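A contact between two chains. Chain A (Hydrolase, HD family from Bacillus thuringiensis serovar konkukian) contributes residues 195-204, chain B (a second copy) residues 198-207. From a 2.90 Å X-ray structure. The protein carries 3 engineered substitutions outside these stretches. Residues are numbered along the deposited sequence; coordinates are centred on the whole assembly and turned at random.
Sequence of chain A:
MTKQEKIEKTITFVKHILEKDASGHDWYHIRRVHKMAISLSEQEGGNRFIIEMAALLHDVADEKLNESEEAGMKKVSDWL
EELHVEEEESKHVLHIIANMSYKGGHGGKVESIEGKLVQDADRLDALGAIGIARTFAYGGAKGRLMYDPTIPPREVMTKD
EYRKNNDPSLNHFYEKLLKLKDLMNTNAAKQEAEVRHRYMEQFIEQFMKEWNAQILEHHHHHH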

# COMPACT_ATOMS: atom_id res chain seq x y z
N VAL A 195 17.98 2.31 5.41
CA VAL A 195 17.33 3.29 4.56
C VAL A 195 15.92 2.81 4.27
O VAL A 195 14.97 3.59 4.35
N ARG A 196 15.77 1.53 3.93
CA ARG A 196 14.45 0.95 3.63
C ARG A 196 13.54 1.01 4.85
O ARG A 196 12.36 1.41 4.75
N HIS A 197 14.08 0.57 5.99
CA HIS A 197 13.36 0.54 7.26
C HIS A 197 12.86 1.92 7.64
O HIS A 197 11.71 2.10 8.02
N ARG A 198 13.74 2.90 7.50
CA ARG A 198 13.42 4.28 7.82
C ARG A 198 12.17 4.71 7.07
O ARG A 198 11.28 5.32 7.66
N TYR A 199 12.10 4.39 5.77
CA TYR A 199 10.96 4.78 4.94
C TYR A 199 9.62 4.23 5.46
O TYR A 199 8.63 4.95 5.50
N MSE A 200 9.61 2.96 5.88
CA MSE A 200 8.39 2.38 6.42
C MSE A 200 8.00 3.13 7.70
O MSE A 200 6.82 3.28 8.01
N GLU A 201 9.00 3.62 8.43
CA GLU A 201 8.74 4.37 9.66
C GLU A 201 8.06 5.70 9.33
O GLU A 201 6.97 5.99 9.83
N GLN A 202 8.72 6.50 8.50
CA GLN A 202 8.21 7.79 8.06
C GLN A 202 6.86 7.63 7.40
O GLN A 202 5.99 8.49 7.54
N PHE A 203 6.68 6.54 6.65
CA PHE A 203 5.40 6.29 5.99
C PHE A 203 4.29 6.17 7.04
O PHE A 203 3.33 6.95 7.01
N ILE A 204 4.42 5.21 7.95
CA ILE A 204 3.43 5.00 9.01
C ILE A 204 3.28 6.29 9.82
O ILE A 204 2.33 6.46 10.59
N ARG B 198 2.73 15.35 -3.23
CA ARG B 198 4.17 15.22 -3.26
C ARG B 198 4.59 13.86 -2.73
O ARG B 198 5.45 13.21 -3.33
N TYR B 199 3.99 13.44 -1.61
CA TYR B 199 4.32 12.15 -0.98
C TYR B 199 4.08 10.95 -1.91
O TYR B 199 4.89 10.03 -1.97
N MSE B 200 2.96 10.96 -2.64
CA MSE B 200 2.67 9.87 -3.55
C MSE B 200 3.74 9.87 -4.66
O MSE B 200 4.11 8.81 -5.18
N GLU B 201 4.25 11.04 -5.00
CA GLU B 201 5.28 11.16 -6.04
C GLU B 201 6.58 10.51 -5.55
O GLU B 201 7.10 9.60 -6.19
N GLN B 202 7.08 11.00 -4.41
CA GLN B 202 8.30 10.50 -3.79
C GLN B 202 8.17 9.01 -3.50
O GLN B 202 9.14 8.27 -3.62
N PHE B 203 6.97 8.58 -3.12
CA PHE B 203 6.73 7.16 -2.85
C PHE B 203 7.00 6.34 -4.11
O PHE B 203 7.87 5.45 -4.10
N ILE B 204 6.26 6.63 -5.18
CA ILE B 204 6.43 5.92 -6.45
C ILE B 204 7.88 6.07 -6.93
O ILE B 204 8.32 5.35 -7.83
N GLU B 205 8.61 6.99 -6.31
CA GLU B 205 10.01 7.20 -6.65
C GLU B 205 10.86 6.23 -5.86
O GLU B 205 11.88 5.74 -6.34
N GLN B 206 10.45 5.96 -4.63
CA GLN B 206 11.19 5.03 -3.80
C GLN B 206 10.74 3.64 -4.18
O GLN B 206 11.49 2.69 -4.08
N PHE B 207 9.50 3.52 -4.63
CA PHE B 207 8.99 2.22 -5.01
C PHE B 207 9.72 1.70 -6.22
O PHE B 207 10.09 0.54 -6.27

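Two tyrosine hydroxyls meet at the centre of this contact, each also set against the edge of a phenylalanine ring from the other copy. The OH atoms of A:Tyr199 and B:Tyr199 lie 3.2 Å apart, a separation at which the geometry does not settle whether a hydrogen bond forms. A:Tyr199 OH is 3.1 Å from B:Phe203 CD2, near the plane of that ring, and B:Tyr199 OH approaches A:Phe203 CD2 at the same 3.1 Å, so the arrangement is reciprocal.

The helices run nearly antiparallel, at 154°, and their axes come no closer than 12.4 Å. The tyrosine and phenylalanine side chains reach across this separation. Both tyrosines take chi1 t (-169°) with chi2 at -114°, and A:Phe203 and B:Phe203 are also t, with chi2 at -84°. The CA-to-CB bond of A:Tyr199 points toward the partner helix, whereas that of B:Tyr199 points sideways and its ring end comes nearer. The CA-to-CB bonds of A:Phe203 and B:Phe203 also point sideways, yet the side chains meet at 4.4 Å between the CE2 atoms of A:Phe203 and B:Phe203. Apolar contact closes the cluster, with A:Tyr199 CZ 4.2 Å from B:Tyr199 CZ and A:Tyr199 CE1 3.8 Å from B:Phe203 CD2.

Next to the aromatic cluster, the CA-to-CB bond of B:Gln206 points toward chain A; with chi1 t its CG lies over one face of the A:Tyr199 ring. B:Gln206 CG sits 4.1 Å from the ring centroid of A:Tyr199, 19° off the normal, in a CH-pi contact. A:Arg196, chi1 m, reaches the same neighbourhood with the end of its side chain, while its NE is hydrogen-bonded elsewhere in the structure. A:Met200, B:Met200, A:Ile204 and B:Ile204, all modelled with chi1 m, have CA-to-CB bonds directed away from the partner helix; A:Met200 and B:Met200 are selenomethionine.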

# COMPACT_ATOMS: atom_id res chain seq x y z
CB VAL A 195 18.10 3.50 3.24
CG1 VAL A 195 17.80 4.87 2.70
CG2 VAL A 195 19.58 3.34 3.47
CB ARG A 196 14.56 -0.52 3.22
CG ARG A 196 15.02 -0.83 1.79
CD ARG A 196 14.07 -1.86 1.20
NE ARG A 196 14.65 -2.67 0.15
CZ ARG A 196 15.31 -2.19 -0.90
NH1 ARG A 196 15.48 -0.89 -1.03
NH2 ARG A 196 15.77 -3.01 -1.83
CB HIS A 197 14.26 -0.02 8.38
CG HIS A 197 13.57 -0.14 9.71
ND1 HIS A 197 13.77 0.74 10.75
CD2 HIS A 197 12.68 -1.06 10.17
CE1 HIS A 197 13.04 0.38 11.79
NE2 HIS A 197 12.37 -0.71 11.47
CB ARG A 198 14.58 5.18 7.43
CG ARG A 198 14.57 6.55 8.07
CD ARG A 198 15.78 7.34 7.60
NE ARG A 198 16.99 6.52 7.58
CZ ARG A 198 17.50 5.88 8.64
NH1 ARG A 198 18.60 5.15 8.51
NH2 ARG A 198 16.91 5.96 9.83
CB TYR A 199 11.17 4.35 3.47
CG TYR A 199 10.16 4.96 2.50
CD1 TYR A 199 9.24 4.16 1.82
CD2 TYR A 199 10.05 6.34 2.36
CE1 TYR A 199 8.22 4.73 1.04
CE2 TYR A 199 9.04 6.93 1.59
CZ TYR A 199 8.13 6.12 0.94
OH TYR A 199 7.09 6.71 0.24
CB MSE A 200 8.59 0.88 6.70
CG MSE A 200 8.86 0.04 5.45
SE MSE A 200 8.94 -1.90 5.75
CE MSE A 200 7.17 -2.45 5.19
CB GLU A 201 10.06 4.63 10.43
CG GLU A 201 10.73 3.33 10.93
CD GLU A 201 11.95 3.54 11.84
OE1 GLU A 201 12.97 4.12 11.39
OE2 GLU A 201 11.87 3.09 13.01
CB GLN A 202 9.19 8.43 7.08
CG GLN A 202 10.60 8.55 7.63
CD GLN A 202 11.65 8.64 6.54
OE1 GLN A 202 12.85 8.55 6.81
NE2 GLN A 202 11.20 8.82 5.30
CB PHE A 203 5.48 5.00 5.17
CG PHE A 203 4.16 4.56 4.61
CD1 PHE A 203 3.28 3.81 5.38
CD2 PHE A 203 3.79 4.89 3.32
CE1 PHE A 203 2.04 3.40 4.87
CE2 PHE A 203 2.56 4.49 2.81
CZ PHE A 203 1.69 3.75 3.58
CB ILE A 204 3.84 3.81 9.94
CG1 ILE A 204 3.94 2.52 9.11
CG2 ILE A 204 2.79 3.59 11.01
CD1 ILE A 204 4.18 1.26 9.94
CB ARG B 198 4.81 16.31 -2.41
CG ARG B 198 6.28 16.56 -2.68
CD ARG B 198 6.79 17.67 -1.77
NE ARG B 198 5.83 18.77 -1.69
CZ ARG B 198 5.38 19.48 -2.73
NH1 ARG B 198 4.51 20.46 -2.55
NH2 ARG B 198 5.80 19.20 -3.96
CB TYR B 199 3.56 11.97 0.35
CG TYR B 199 4.06 10.79 1.17
CD1 TYR B 199 3.25 9.67 1.41
CD2 TYR B 199 5.38 10.75 1.63
CE1 TYR B 199 3.76 8.54 2.06
CE2 TYR B 199 5.90 9.62 2.28
CZ TYR B 199 5.09 8.52 2.49
OH TYR B 199 5.63 7.39 3.06
CB MSE B 200 1.27 10.03 -4.15
CG MSE B 200 0.14 9.92 -3.11
SE MSE B 200 -1.68 9.95 -3.86
CE MSE B 200 -2.11 8.05 -3.88
CB GLU B 201 5.53 12.65 -6.39
CG GLU B 201 4.30 13.34 -7.03
CD GLU B 201 4.56 14.76 -7.57
OE1 GLU B 201 4.88 15.67 -6.77
OE2 GLU B 201 4.42 14.94 -8.80
CB GLN B 202 8.57 11.25 -2.49
CG GLN B 202 8.61 12.75 -2.66
CD GLN B 202 8.32 13.50 -1.37
OE1 GLN B 202 8.14 14.72 -1.38
NE2 GLN B 202 8.28 12.78 -0.26
CB PHE B 203 5.29 6.94 -2.38
CG PHE B 203 4.90 5.49 -2.26
CD1 PHE B 203 4.47 4.78 -3.37
CD2 PHE B 203 4.99 4.84 -1.04
CE1 PHE B 203 4.13 3.43 -3.27
CE2 PHE B 203 4.65 3.49 -0.94
CZ PHE B 203 4.22 2.79 -2.05
CB ILE B 204 5.44 6.46 -7.53
CG1 ILE B 204 3.99 6.27 -7.04
CG2 ILE B 204 5.60 5.69 -8.83
CD1 ILE B 204 2.93 6.61 -8.09
CB GLU B 205 10.43 8.62 -6.31
CG GLU B 205 11.67 9.10 -7.04
CD GLU B 205 11.70 10.61 -7.17
OE1 GLU B 205 11.71 11.29 -6.11
OE2 GLU B 205 11.71 11.12 -8.33
CB GLN B 206 10.89 5.25 -2.33
CG GLN B 206 11.38 4.11 -1.44
CD GLN B 206 12.87 4.16 -1.21
OE1 GLN B 206 13.50 3.15 -0.87
NE2 GLN B 206 13.45 5.35 -1.38
CB PHE B 207 7.50 2.30 -5.31
CG PHE B 207 6.89 1.02 -5.85
CD1 PHE B 207 7.05 0.65 -7.18
CD2 PHE B 207 6.09 0.22 -5.03
CE1 PHE B 207 6.42 -0.48 -7.69
CE2 PHE B 207 5.46 -0.91 -5.54
CZ PHE B 207 5.62 -1.26 -6.86